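Local coordinates for pesticidal crystal protein Cry2Aa (Bacillus thuringiensis serovar kurstaki, PDB 1I5P) that lyses midgut epithelial cells of dipteran and lepidopteran insect larvae after binding to them, acting as a three-domain delta-endotoxin, at residues A[204-207]-A[208-212]; A[213-216]-A[217-221]; A[188-191]-A[192-196]; A[123-126]-A[127-131]; A[247-250]-A[251-255]. All blocks are in the same frame, centred on the assembly; numbering follows the deposited sequence.

Contact 1: A[204-207]-A[208-212]; sequences TLRT and YRDYL
Thr204 lays its methyl CG2 alongside the Tyr208 ring, 3.8 Å from CD1, the two side chains running the same way, while its carbonyl takes the backbone N-H of Tyr208; its hydroxyl bonds to Ser201. One step on, Leu205 sets CD1 over one face of the Arg209 guanidinium, 3.8 Å from its plane and displaced toward the rim. The polar end of Arg209 goes on to bond, through NH1, to the carbonyl of Leu632 near the C terminus. These are i to i+4 pairs on helix 202-232 of the N-terminal helical bundle, whose side chains sort by face: Tyr208 packs against helices 145-160 and 170-193, whereas Arg206 is exposed. Arg206 bends at its second and third torsions, which turns the guanidinium along the helix toward the next turn, where NH2 forms a salt bridge to Asp210 OD1, 3.0 Å away. The bond is fairly straight, 156° at the hydrogen, and arrives on the syn side of the carboxylate, though 29° out of its plane. Thr207, whose hydroxyl bonds back to the carbonyl of Ala203, sets CG2 over one face of the Tyr211 ring, a CH-pi contact 3.9 Å from the centroid.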
# COMPACT_ATOMS: atom_id res chain seq x y z
N THR A 204 14.41 -31.44 -9.39
CA THR A 204 13.09 -30.86 -9.23
C THR A 204 13.19 -29.53 -8.51
O THR A 204 12.51 -28.56 -8.85
CB THR A 204 12.17 -31.80 -8.44
OG1 THR A 204 11.95 -32.99 -9.20
CG2 THR A 204 10.84 -31.12 -8.15
N LEU A 205 14.06 -29.48 -7.50
CA LEU A 205 14.25 -28.26 -6.72
C LEU A 205 14.70 -27.12 -7.61
O LEU A 205 14.13 -26.03 -7.57
CB LEU A 205 15.29 -28.49 -5.62
CG LEU A 205 15.76 -27.25 -4.85
CD1 LEU A 205 14.56 -26.47 -4.33
CD2 LEU A 205 16.66 -27.69 -3.70
N ARG A 206 15.73 -27.37 -8.41
CA ARG A 206 16.24 -26.34 -9.31
C ARG A 206 15.15 -25.86 -10.26
O ARG A 206 15.02 -24.66 -10.52
CB ARG A 206 17.42 -26.88 -10.11
CG ARG A 206 18.01 -25.83 -11.04
CD ARG A 206 18.57 -24.65 -10.25
NE ARG A 206 18.14 -23.37 -10.81
CZ ARG A 206 18.59 -22.18 -10.40
NH1 ARG A 206 19.49 -22.11 -9.42
NH2 ARG A 206 18.13 -21.07 -10.96
N THR A 207 14.36 -26.80 -10.79
CA THR A 207 13.28 -26.44 -11.70
C THR A 207 12.26 -25.55 -11.00
O THR A 207 11.83 -24.54 -11.56
CB THR A 207 12.57 -27.71 -12.24
OG1 THR A 207 13.49 -28.46 -13.05
CG2 THR A 207 11.36 -27.33 -13.09
N TYR A 208 11.88 -25.90 -9.78
CA TYR A 208 10.91 -25.09 -9.05
C TYR A 208 11.42 -23.72 -8.65
O TYR A 208 10.63 -22.80 -8.44
CB TYR A 208 10.36 -25.85 -7.83
CG TYR A 208 9.16 -26.69 -8.21
CD1 TYR A 208 9.30 -27.80 -9.04
CD2 TYR A 208 7.87 -26.29 -7.85
CE1 TYR A 208 8.19 -28.49 -9.51
CE2 TYR A 208 6.75 -26.98 -8.32
CZ TYR A 208 6.92 -28.07 -9.15
OH TYR A 208 5.81 -28.72 -9.66
N ARG A 209 12.73 -23.56 -8.53
CA ARG A 209 13.25 -22.24 -8.19
C ARG A 209 12.96 -21.35 -9.41
O ARG A 209 12.57 -20.19 -9.26
CB ARG A 209 14.77 -22.29 -7.94
CG ARG A 209 15.21 -23.01 -6.67
CD ARG A 209 16.73 -22.91 -6.53
NE ARG A 209 17.29 -23.65 -5.40
CZ ARG A 209 17.29 -23.24 -4.14
NH1 ARG A 209 16.76 -22.07 -3.81
NH2 ARG A 209 17.87 -23.99 -3.21
N ASP A 210 13.14 -21.90 -10.61
CA ASP A 210 12.87 -21.14 -11.83
C ASP A 210 11.38 -20.89 -11.97
O ASP A 210 10.97 -19.84 -12.47
CB ASP A 210 13.38 -21.89 -13.08
CG ASP A 210 14.89 -21.89 -13.18
OD1 ASP A 210 15.54 -21.03 -12.56
OD2 ASP A 210 15.43 -22.75 -13.91
N TYR A 211 10.58 -21.85 -11.54
CA TYR A 211 9.13 -21.71 -11.59
C TYR A 211 8.69 -20.48 -10.78
O TYR A 211 7.92 -19.65 -11.25
CB TYR A 211 8.44 -22.96 -11.03
CG TYR A 211 8.30 -24.11 -12.01
CD1 TYR A 211 7.72 -25.31 -11.61
CD2 TYR A 211 8.71 -23.99 -13.34
CE1 TYR A 211 7.55 -26.37 -12.50
CE2 TYR A 211 8.54 -25.05 -14.24
CZ TYR A 211 7.96 -26.23 -13.81
OH TYR A 211 7.77 -27.26 -14.70
N LEU A 212 9.19 -20.38 -9.55
CA LEU A 212 8.82 -19.26 -8.69
C LEU A 212 9.12 -17.94 -9.38
O LEU A 212 8.29 -17.03 -9.40
CB LEU A 212 9.57 -19.33 -7.36
CG LEU A 212 9.13 -18.29 -6.32
CD1 LEU A 212 7.64 -18.47 -6.01
CD2 LEU A 212 9.96 -18.43 -5.04

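Contact 2: A[213-216]-A[217-221]; sequences RNYT and RDYSN
Along helix 202-232 of the N-terminal helical bundle, residues 213-221 carry two groups of side-chain contacts within about one turn, one polar and one aromatic, on regular backbone bonds such as Asp218 N to Asn214 O. In the polar group, Arg213 and Arg217 bring like charges together, NH1 of the first lying 3.7 Å from NH2 of the second. Their guanidinium planes stand 80° apart, and a water accepts from both, at 2.9 Å from Arg213 NH1 and 2.7 Å from Arg217 NH2, which probably eases the repulsion. Each arginine also has a neighbouring acceptor: Arg213 NH1 bonds to Asn214 OD1, and Arg217 NH1 forms a straight salt bridge (172° at the hydrogen) to Asp218 OD1 at 3.0 Å. Kinked about CB-CG and CG-CD, the Arg217 side chain doubles back beside Asn214, its guanidinium nearly parallel to the amide, with OD1 over one face. Arg213 NH2 reaches farther, to the carbonyl of Asn577.

The aromatic group faces the bundle, where Tyr215 packs on helices 145-160 and 170-193. The Tyr215 and Tyr219 side chains run the same way, but their ring planes lie 42° apart, an oblique pair with centroids 5.6 Å apart. Tyr219 OH bonds to His184 ND1, and the same oxygen lies 3.3 Å from Tyr215 CD2.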
# COMPACT_ATOMS: atom_id res chain seq x y z
N ARG A 213 10.31 -17.83 -9.95
CA ARG A 213 10.68 -16.60 -10.64
C ARG A 213 9.86 -16.38 -11.91
O ARG A 213 9.25 -15.33 -12.08
CB ARG A 213 12.17 -16.61 -11.01
CG ARG A 213 12.60 -15.34 -11.76
CD ARG A 213 13.79 -15.60 -12.67
NE ARG A 213 14.26 -14.40 -13.36
CZ ARG A 213 13.80 -13.96 -14.53
NH1 ARG A 213 12.85 -14.62 -15.18
NH2 ARG A 213 14.31 -12.86 -15.06
N ASN A 214 9.86 -17.37 -12.79
CA ASN A 214 9.15 -17.24 -14.07
C ASN A 214 7.65 -17.05 -13.95
O ASN A 214 7.07 -16.24 -14.68
CB ASN A 214 9.45 -18.44 -14.97
CG ASN A 214 10.91 -18.51 -15.37
OD1 ASN A 214 11.63 -17.51 -15.31
ND2 ASN A 214 11.35 -19.68 -15.81
N TYR A 215 7.00 -17.77 -13.05
CA TYR A 215 5.56 -17.60 -12.90
C TYR A 215 5.24 -16.28 -12.19
O TYR A 215 4.23 -15.65 -12.48
CB TYR A 215 4.95 -18.80 -12.18
CG TYR A 215 4.82 -20.00 -13.09
CD1 TYR A 215 5.68 -21.09 -12.97
CD2 TYR A 215 3.86 -20.02 -14.11
CE1 TYR A 215 5.59 -22.18 -13.85
CE2 TYR A 215 3.77 -21.10 -14.99
CZ TYR A 215 4.63 -22.17 -14.86
OH TYR A 215 4.53 -23.24 -15.73
N THR A 216 6.11 -15.85 -11.28
CA THR A 216 5.90 -14.58 -10.60
C THR A 216 5.91 -13.49 -11.68
O THR A 216 5.11 -12.56 -11.66
CB THR A 216 7.02 -14.28 -9.57
OG1 THR A 216 6.86 -15.15 -8.44
CG2 THR A 216 6.96 -12.84 -9.11
N ARG A 217 6.83 -13.63 -12.62
CA ARG A 217 6.94 -12.69 -13.72
C ARG A 217 5.67 -12.67 -14.56
O ARG A 217 5.05 -11.62 -14.75
CB ARG A 217 8.15 -13.04 -14.58
CG ARG A 217 8.18 -12.39 -15.95
CD ARG A 217 8.12 -13.46 -17.03
NE ARG A 217 9.44 -13.96 -17.38
CZ ARG A 217 9.69 -15.18 -17.84
NH1 ARG A 217 8.70 -16.05 -18.00
NH2 ARG A 217 10.92 -15.53 -18.15
N ASP A 218 5.27 -13.84 -15.06
CA ASP A 218 4.08 -13.94 -15.90
C ASP A 218 2.81 -13.42 -15.22
O ASP A 218 2.07 -12.61 -15.79
CB ASP A 218 3.85 -15.39 -16.32
CG ASP A 218 4.98 -15.94 -17.17
OD1 ASP A 218 5.84 -15.14 -17.59
OD2 ASP A 218 5.00 -17.16 -17.42
N TYR A 219 2.57 -13.89 -14.00
CA TYR A 219 1.39 -13.48 -13.26
C TYR A 219 1.44 -12.00 -12.86
O TYR A 219 0.42 -11.31 -12.91
CB TYR A 219 1.22 -14.36 -12.03
CG TYR A 219 1.07 -15.83 -12.34
CD1 TYR A 219 1.24 -16.79 -11.34
CD2 TYR A 219 0.75 -16.28 -13.62
CE1 TYR A 219 1.09 -18.14 -11.60
CE2 TYR A 219 0.60 -17.64 -13.90
CZ TYR A 219 0.78 -18.56 -12.89
OH TYR A 219 0.67 -19.91 -13.14
N SER A 220 2.62 -11.53 -12.47
CA SER A 220 2.76 -10.13 -12.08
C SER A 220 2.49 -9.22 -13.26
O SER A 220 1.67 -8.30 -13.16
CB SER A 220 4.18 -9.85 -11.55
OG SER A 220 4.41 -10.49 -10.30
N ASN A 221 3.16 -9.47 -14.37
CA ASN A 221 2.97 -8.65 -15.56
C ASN A 221 1.52 -8.68 -16.04
O ASN A 221 0.97 -7.64 -16.42
CB ASN A 221 3.91 -9.10 -16.69
CG ASN A 221 5.37 -8.76 -16.41
OD1 ASN A 221 5.68 -7.90 -15.57
ND2 ASN A 221 6.28 -9.41 -17.13
O HOH W 1 12.55 -13.36 -17.72

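Contact 3: A[188-191]-A[192-196]; sequences IRDV and ILNAD
Asp190 O accepts two bonds from the one residue Asn194: the backbone N at 3.0 Å and the side-chain ND2 at 2.9 Å. The side-chain bond is the straighter of the two, 160° at the hydrogen against 132°, and the acceptor lies in the plane of the Asn194 amide. With CG beside its own backbone N (chi1 -66°), Asn194 folds its amide back over the last turn, which brings ND2 to this carbonyl. ND2 has a second acceptor in the carbonyl of Lys71, so the amide also ties the helix end to the chain before helix 74-81. The Asp190 carboxylate reaches the same region, its two oxygens taking the backbone N-H groups of Ile73 and Leu74.

One residue earlier, Leu193 sets CD1 over the centre of one face of the Arg189 guanidinium, 3.4 Å above the plane. Arg189 is extended through NE, and its nitrogens are satisfied by backbone carbonyls of Phe262, Tyr264 and Gly70; those bonds fix the flat group's position, and the leucine methyl covers it. Ile188 and Ile192 meet more loosely, CG2 to CD1 at 4.2 Å, on the flank that carries Ile188 against helix 202-232. Beyond them the helical path breaks: Asn194 is the first residue to leave helical backbone angles, before the short, weakly bonded helical turn that follows. The arrangement is that of a helix C-terminus in the toxin's helical bundle, with an asparagine side chain reinforcing the final i to i+4 backbone bond.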
# COMPACT_ATOMS: atom_id res chain seq x y z
N ILE A 188 4.43 -23.43 -5.29
CA ILE A 188 5.80 -23.51 -5.78
C ILE A 188 6.80 -23.21 -4.66
O ILE A 188 7.78 -23.93 -4.49
CB ILE A 188 6.00 -22.52 -6.95
CG1 ILE A 188 5.15 -22.98 -8.14
CG2 ILE A 188 7.48 -22.43 -7.32
CD1 ILE A 188 5.03 -21.95 -9.27
N ARG A 189 6.54 -22.17 -3.89
CA ARG A 189 7.41 -21.80 -2.79
C ARG A 189 7.46 -22.94 -1.76
O ARG A 189 8.51 -23.22 -1.19
CB ARG A 189 6.92 -20.52 -2.11
CG ARG A 189 7.89 -19.93 -1.08
CD ARG A 189 7.26 -18.75 -0.37
NE ARG A 189 8.21 -17.99 0.45
CZ ARG A 189 8.22 -18.00 1.78
NH1 ARG A 189 7.35 -18.74 2.45
NH2 ARG A 189 9.09 -17.26 2.44
N ASP A 190 6.32 -23.59 -1.54
CA ASP A 190 6.26 -24.69 -0.58
C ASP A 190 7.19 -25.83 -1.01
O ASP A 190 7.92 -26.38 -0.19
CB ASP A 190 4.83 -25.22 -0.46
CG ASP A 190 3.95 -24.35 0.44
OD1 ASP A 190 4.47 -23.40 1.05
OD2 ASP A 190 2.74 -24.63 0.53
N VAL A 191 7.15 -26.19 -2.29
CA VAL A 191 8.00 -27.26 -2.79
C VAL A 191 9.46 -26.94 -2.52
O VAL A 191 10.23 -27.80 -2.08
CB VAL A 191 7.81 -27.45 -4.32
CG1 VAL A 191 8.85 -28.44 -4.85
CG2 VAL A 191 6.40 -27.94 -4.61
N ILE A 192 9.84 -25.69 -2.76
CA ILE A 192 11.21 -25.23 -2.56
C ILE A 192 11.66 -25.30 -1.10
O ILE A 192 12.68 -25.92 -0.79
CB ILE A 192 11.38 -23.77 -3.04
CG1 ILE A 192 11.12 -23.69 -4.55
CG2 ILE A 192 12.77 -23.26 -2.69
CD1 ILE A 192 11.07 -22.29 -5.11
N LEU A 193 10.90 -24.66 -0.21
CA LEU A 193 11.25 -24.60 1.20
C LEU A 193 11.08 -25.90 1.99
O LEU A 193 11.60 -26.03 3.10
CB LEU A 193 10.46 -23.47 1.88
CG LEU A 193 10.76 -22.07 1.34
CD1 LEU A 193 9.88 -21.03 2.03
CD2 LEU A 193 12.24 -21.75 1.55
N ASN A 194 10.36 -26.85 1.41
CA ASN A 194 10.13 -28.14 2.05
C ASN A 194 10.74 -29.27 1.23
O ASN A 194 10.39 -30.44 1.42
CB ASN A 194 8.63 -28.37 2.22
CG ASN A 194 8.00 -27.39 3.18
OD1 ASN A 194 8.04 -27.60 4.39
ND2 ASN A 194 7.44 -26.30 2.65
N ALA A 195 11.64 -28.91 0.32
CA ALA A 195 12.29 -29.87 -0.57
C ALA A 195 12.84 -31.11 0.13
O ALA A 195 12.43 -32.23 -0.17
CB ALA A 195 13.40 -29.17 -1.35
N ASP A 196 13.77 -30.91 1.05
CA ASP A 196 14.36 -32.03 1.77
C ASP A 196 13.30 -32.81 2.54
O ASP A 196 13.26 -34.04 2.49
CB ASP A 196 15.45 -31.53 2.72
CG ASP A 196 16.64 -30.94 1.98
OD1 ASP A 196 17.45 -30.24 2.62
OD2 ASP A 196 16.77 -31.19 0.76

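Contact 4: A[123-126]-A[127-131]; sequences NIRE and FNQQV
This is a local contact within helix 107-135, between side chains one turn apart, where a polar surface and a buried face of the helix are both represented. On the polar surface, Arg125 and Gln129 lie aslant each other. Arg125 NH1 approaches Gln129 OE1 to 2.8 Å at the guanidinium edge, but the angle at the hydrogen is only 127°, so the bond is weak. The planes of the two groups are turned 55° apart. A bend at the third torsion of Arg125 (chi3 44°) curls the guanidinium toward the glutamine, and Arg125 CG lies 3.6 Å from Gln129 NE2. Glu126 OE2 makes a long ion pair with Arg125 NH2, while its OE1 receives a weak bond from Asn123 ND2; Asn123 OD1 accepts from Arg160 NE.

On the inner side Ile124 and Asn128 run side by side, CG2 3.6 Å from ND2. Phe127 turns its ring toward helices 74-81 and 145-160 and meets Phe187 edge-to-face; Val131 CG2 sits 3.6 Å above one of its faces, off centre. The i to i+4 backbone bonds, such as the nearly linear one from Asn128 N to Ile124 O, mark an alpha-helix, and the Arg125-Gln129 side against buried Ile124, Phe127 and Asn128 makes it amphipathic, as suits the toxin's helical bundle.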
# COMPACT_ATOMS: atom_id res chain seq x y z
N ASN A 123 -8.53 -29.99 -5.87
CA ASN A 123 -7.18 -30.37 -6.24
C ASN A 123 -6.16 -29.96 -5.18
O ASN A 123 -5.26 -30.73 -4.84
CB ASN A 123 -6.82 -29.73 -7.58
CG ASN A 123 -7.66 -30.26 -8.72
OD1 ASN A 123 -7.64 -29.71 -9.82
ND2 ASN A 123 -8.39 -31.35 -8.47
N ILE A 124 -6.29 -28.74 -4.67
CA ILE A 124 -5.37 -28.24 -3.65
C ILE A 124 -5.51 -29.01 -2.34
O ILE A 124 -4.51 -29.30 -1.68
CB ILE A 124 -5.61 -26.75 -3.36
CG1 ILE A 124 -5.23 -25.92 -4.60
CG2 ILE A 124 -4.79 -26.32 -2.15
CD1 ILE A 124 -5.54 -24.43 -4.46
N ARG A 125 -6.74 -29.33 -1.96
CA ARG A 125 -6.96 -30.08 -0.73
C ARG A 125 -6.35 -31.47 -0.90
O ARG A 125 -5.72 -31.99 0.02
CB ARG A 125 -8.46 -30.23 -0.43
CG ARG A 125 -8.76 -31.11 0.78
CD ARG A 125 -10.25 -31.41 0.88
NE ARG A 125 -10.79 -31.75 -0.44
CZ ARG A 125 -10.52 -32.87 -1.11
NH1 ARG A 125 -9.71 -33.80 -0.59
NH2 ARG A 125 -11.03 -33.04 -2.31
N GLU A 126 -6.53 -32.05 -2.07
CA GLU A 126 -6.00 -33.38 -2.38
C GLU A 126 -4.48 -33.39 -2.25
O GLU A 126 -3.90 -34.32 -1.68
CB GLU A 126 -6.41 -33.80 -3.79
CG GLU A 126 -7.89 -34.18 -3.90
CD GLU A 126 -8.41 -34.17 -5.34
OE1 GLU A 126 -7.66 -33.74 -6.25
OE2 GLU A 126 -9.57 -34.57 -5.55
N PHE A 127 -3.83 -32.36 -2.79
CA PHE A 127 -2.38 -32.26 -2.72
C PHE A 127 -1.89 -32.19 -1.28
O PHE A 127 -1.02 -32.96 -0.88
CB PHE A 127 -1.87 -31.03 -3.47
CG PHE A 127 -0.40 -30.76 -3.25
CD1 PHE A 127 0.56 -31.55 -3.86
CD2 PHE A 127 0.01 -29.77 -2.36
CE1 PHE A 127 1.92 -31.36 -3.60
CE2 PHE A 127 1.37 -29.57 -2.09
CZ PHE A 127 2.32 -30.38 -2.71
N ASN A 128 -2.43 -31.25 -0.51
CA ASN A 128 -2.02 -31.09 0.87
C ASN A 128 -2.28 -32.34 1.72
O ASN A 128 -1.48 -32.68 2.59
CB ASN A 128 -2.69 -29.87 1.49
CG ASN A 128 -2.15 -28.56 0.93
OD1 ASN A 128 -0.95 -28.41 0.73
ND2 ASN A 128 -3.05 -27.61 0.67
N GLN A 129 -3.39 -33.02 1.46
CA GLN A 129 -3.71 -34.24 2.20
C GLN A 129 -2.72 -35.34 1.85
O GLN A 129 -2.30 -36.11 2.71
CB GLN A 129 -5.15 -34.70 1.89
CG GLN A 129 -6.20 -34.00 2.74
CD GLN A 129 -7.62 -34.26 2.28
OE1 GLN A 129 -7.86 -34.80 1.20
NE2 GLN A 129 -8.59 -33.85 3.10
N GLN A 130 -2.34 -35.41 0.58
CA GLN A 130 -1.38 -36.40 0.11
C GLN A 130 -0.03 -36.16 0.78
O GLN A 130 0.65 -37.11 1.17
CB GLN A 130 -1.25 -36.33 -1.41
CG GLN A 130 -2.29 -37.16 -2.15
CD GLN A 130 -2.49 -36.72 -3.59
OE1 GLN A 130 -1.61 -36.12 -4.20
NE2 GLN A 130 -3.65 -37.04 -4.15
N VAL A 131 0.35 -34.90 0.90
CA VAL A 131 1.61 -34.55 1.53
C VAL A 131 1.57 -35.01 2.98
O VAL A 131 2.46 -35.73 3.44
CB VAL A 131 1.86 -33.02 1.50
CG1 VAL A 131 2.97 -32.65 2.48
CG2 VAL A 131 2.24 -32.59 0.10

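Contact 5: A[247-250]-A[251-255]; sequences YMFL and NVFEY
Tyr247 holds CG opposite its backbone N (chi1 -167°) and Asn251 turns CG back beside its own N (chi1 -88°), and together these torsions carry the asparagine amide over the tyrosine ring. ND2 stands 3.2 Å above one face, toward the rim, with ring and amide planes 19° apart. The same nitrogen donates to Tyr247 O at 3.0 Å, and Asn251 N reaches that carbonyl from the other face of its plane, so one oxygen holds two donors. A water joins the outer ends, 2.8 Å from Tyr247 OH and donating to Asn251 OD1 at the same distance. Tyr247 OH is also bonded to Thr97 OG1, and its ring stacks on Phe100, both on helix 88-101.

Tyr247 and Asn251 lie on helix 238-259 of the N-terminal bundle, whose residues are buried here and which widens into a pi-type turn at 251-253. Met248 O accepts from Val252 N (i+4) and Phe253 N (i+5), and Glu254 N to Phe249 O is again i to i+5, as expected where a turn takes in one more residue. The widened turn puts Phe249 and Phe253 close, with CA atoms 4.4 Å apart. Phe253 CB sits over the centre of the Phe249 ring as a CH-pi contact, while the rings themselves meet obliquely. Arg245 makes a cation-pi contact with Phe249, and Tyr227 of helix 202-232 meets the Phe253 ring edge-to-face. Met248 contributes apolar packing to the same turn, its CB lying 4.1 Å from Phe253 CE1.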
# COMPACT_ATOMS: atom_id res chain seq x y z
N TYR A 247 -9.68 -0.59 -4.60
CA TYR A 247 -10.30 -1.89 -4.81
C TYR A 247 -9.31 -2.87 -5.43
O TYR A 247 -9.14 -3.99 -4.93
CB TYR A 247 -11.53 -1.76 -5.73
CG TYR A 247 -12.38 -3.00 -5.73
CD1 TYR A 247 -13.51 -3.11 -4.90
CD2 TYR A 247 -12.03 -4.11 -6.50
CE1 TYR A 247 -14.25 -4.30 -4.85
CE2 TYR A 247 -12.76 -5.29 -6.45
CZ TYR A 247 -13.86 -5.38 -5.62
OH TYR A 247 -14.56 -6.57 -5.54
N MET A 248 -8.63 -2.46 -6.50
CA MET A 248 -7.66 -3.32 -7.16
C MET A 248 -6.38 -3.54 -6.36
O MET A 248 -5.77 -4.61 -6.42
CB MET A 248 -7.31 -2.76 -8.54
CG MET A 248 -8.46 -2.85 -9.56
SD MET A 248 -9.00 -4.56 -9.85
CE MET A 248 -10.74 -4.31 -10.32
N PHE A 249 -5.96 -2.54 -5.59
CA PHE A 249 -4.75 -2.72 -4.79
C PHE A 249 -4.99 -3.71 -3.65
O PHE A 249 -4.11 -4.49 -3.31
CB PHE A 249 -4.27 -1.37 -4.26
CG PHE A 249 -3.19 -0.75 -5.10
CD1 PHE A 249 -3.47 -0.28 -6.38
CD2 PHE A 249 -1.88 -0.69 -4.64
CE1 PHE A 249 -2.47 0.24 -7.19
CE2 PHE A 249 -0.86 -0.18 -5.44
CZ PHE A 249 -1.15 0.29 -6.72
N LEU A 250 -6.19 -3.70 -3.08
CA LEU A 250 -6.51 -4.63 -1.99
C LEU A 250 -6.81 -6.03 -2.50
O LEU A 250 -6.46 -7.02 -1.85
CB LEU A 250 -7.71 -4.11 -1.20
CG LEU A 250 -7.44 -2.95 -0.24
CD1 LEU A 250 -8.75 -2.47 0.36
CD2 LEU A 250 -6.49 -3.41 0.86
N ASN A 251 -7.44 -6.11 -3.67
CA ASN A 251 -7.82 -7.38 -4.29
C ASN A 251 -6.75 -8.00 -5.16
O ASN A 251 -6.75 -9.21 -5.40
CB ASN A 251 -9.06 -7.19 -5.16
CG ASN A 251 -10.34 -7.35 -4.39
OD1 ASN A 251 -10.79 -8.47 -4.14
ND2 ASN A 251 -10.95 -6.24 -3.99
N VAL A 252 -5.83 -7.17 -5.65
CA VAL A 252 -4.81 -7.67 -6.56
C VAL A 252 -3.35 -7.30 -6.30
O VAL A 252 -2.50 -8.18 -6.20
CB VAL A 252 -5.15 -7.24 -8.01
CG1 VAL A 252 -4.07 -7.74 -8.98
CG2 VAL A 252 -6.52 -7.77 -8.41
N PHE A 253 -3.04 -6.02 -6.19
CA PHE A 253 -1.65 -5.64 -6.04
C PHE A 253 -0.93 -5.85 -4.73
O PHE A 253 0.30 -5.82 -4.69
CB PHE A 253 -1.47 -4.22 -6.58
CG PHE A 253 -1.84 -4.11 -8.02
CD1 PHE A 253 -3.07 -3.58 -8.40
CD2 PHE A 253 -1.03 -4.69 -9.00
CE1 PHE A 253 -3.49 -3.63 -9.73
CE2 PHE A 253 -1.44 -4.75 -10.32
CZ PHE A 253 -2.67 -4.22 -10.69
N GLU A 254 -1.68 -6.07 -3.65
CA GLU A 254 -1.05 -6.36 -2.38
C GLU A 254 -0.36 -7.70 -2.61
O GLU A 254 0.73 -7.96 -2.10
CB GLU A 254 -2.09 -6.50 -1.27
CG GLU A 254 -2.28 -5.24 -0.47
CD GLU A 254 -1.02 -4.85 0.29
OE1 GLU A 254 -0.64 -3.66 0.22
OE2 GLU A 254 -0.42 -5.73 0.95
N TYR A 255 -1.01 -8.54 -3.41
CA TYR A 255 -0.48 -9.86 -3.73
C TYR A 255 0.68 -9.76 -4.71
O TYR A 255 1.71 -10.40 -4.52
CB TYR A 255 -1.58 -10.74 -4.31
CG TYR A 255 -2.78 -10.85 -3.39
CD1 TYR A 255 -4.05 -10.44 -3.80
CD2 TYR A 255 -2.63 -11.34 -2.10
CE1 TYR A 255 -5.14 -10.52 -2.93
CE2 TYR A 255 -3.71 -11.43 -1.23
CZ TYR A 255 -4.96 -11.02 -1.65
OH TYR A 255 -6.02 -11.11 -0.77
O HOH W 2 -13.39 -7.93 -3.34

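How the contacts relate
From the N terminus the order is contact 4, contact 3, contact 1, contact 2 and contact 5. Each joins adjoining segments, closing only a helical turn, so none nests in or crosses another. All fall within the N-terminal helical domain. Contact 3 ends helix 170-193; after the short helix 195-198 the chain returns in helix 202-232, where contacts 1 and 2 follow directly, centres 13 Å apart. Ile188 of contact 3 packs on both, meeting Tyr208 and Leu212 of contact 1 and Tyr215 of contact 2. Contact 4 stays about 5 Å from contact 3 at the nearest atoms. Contact 5, on helix 238-259, comes within about 6 Å of contact 2 at the nearest atoms, without touching it.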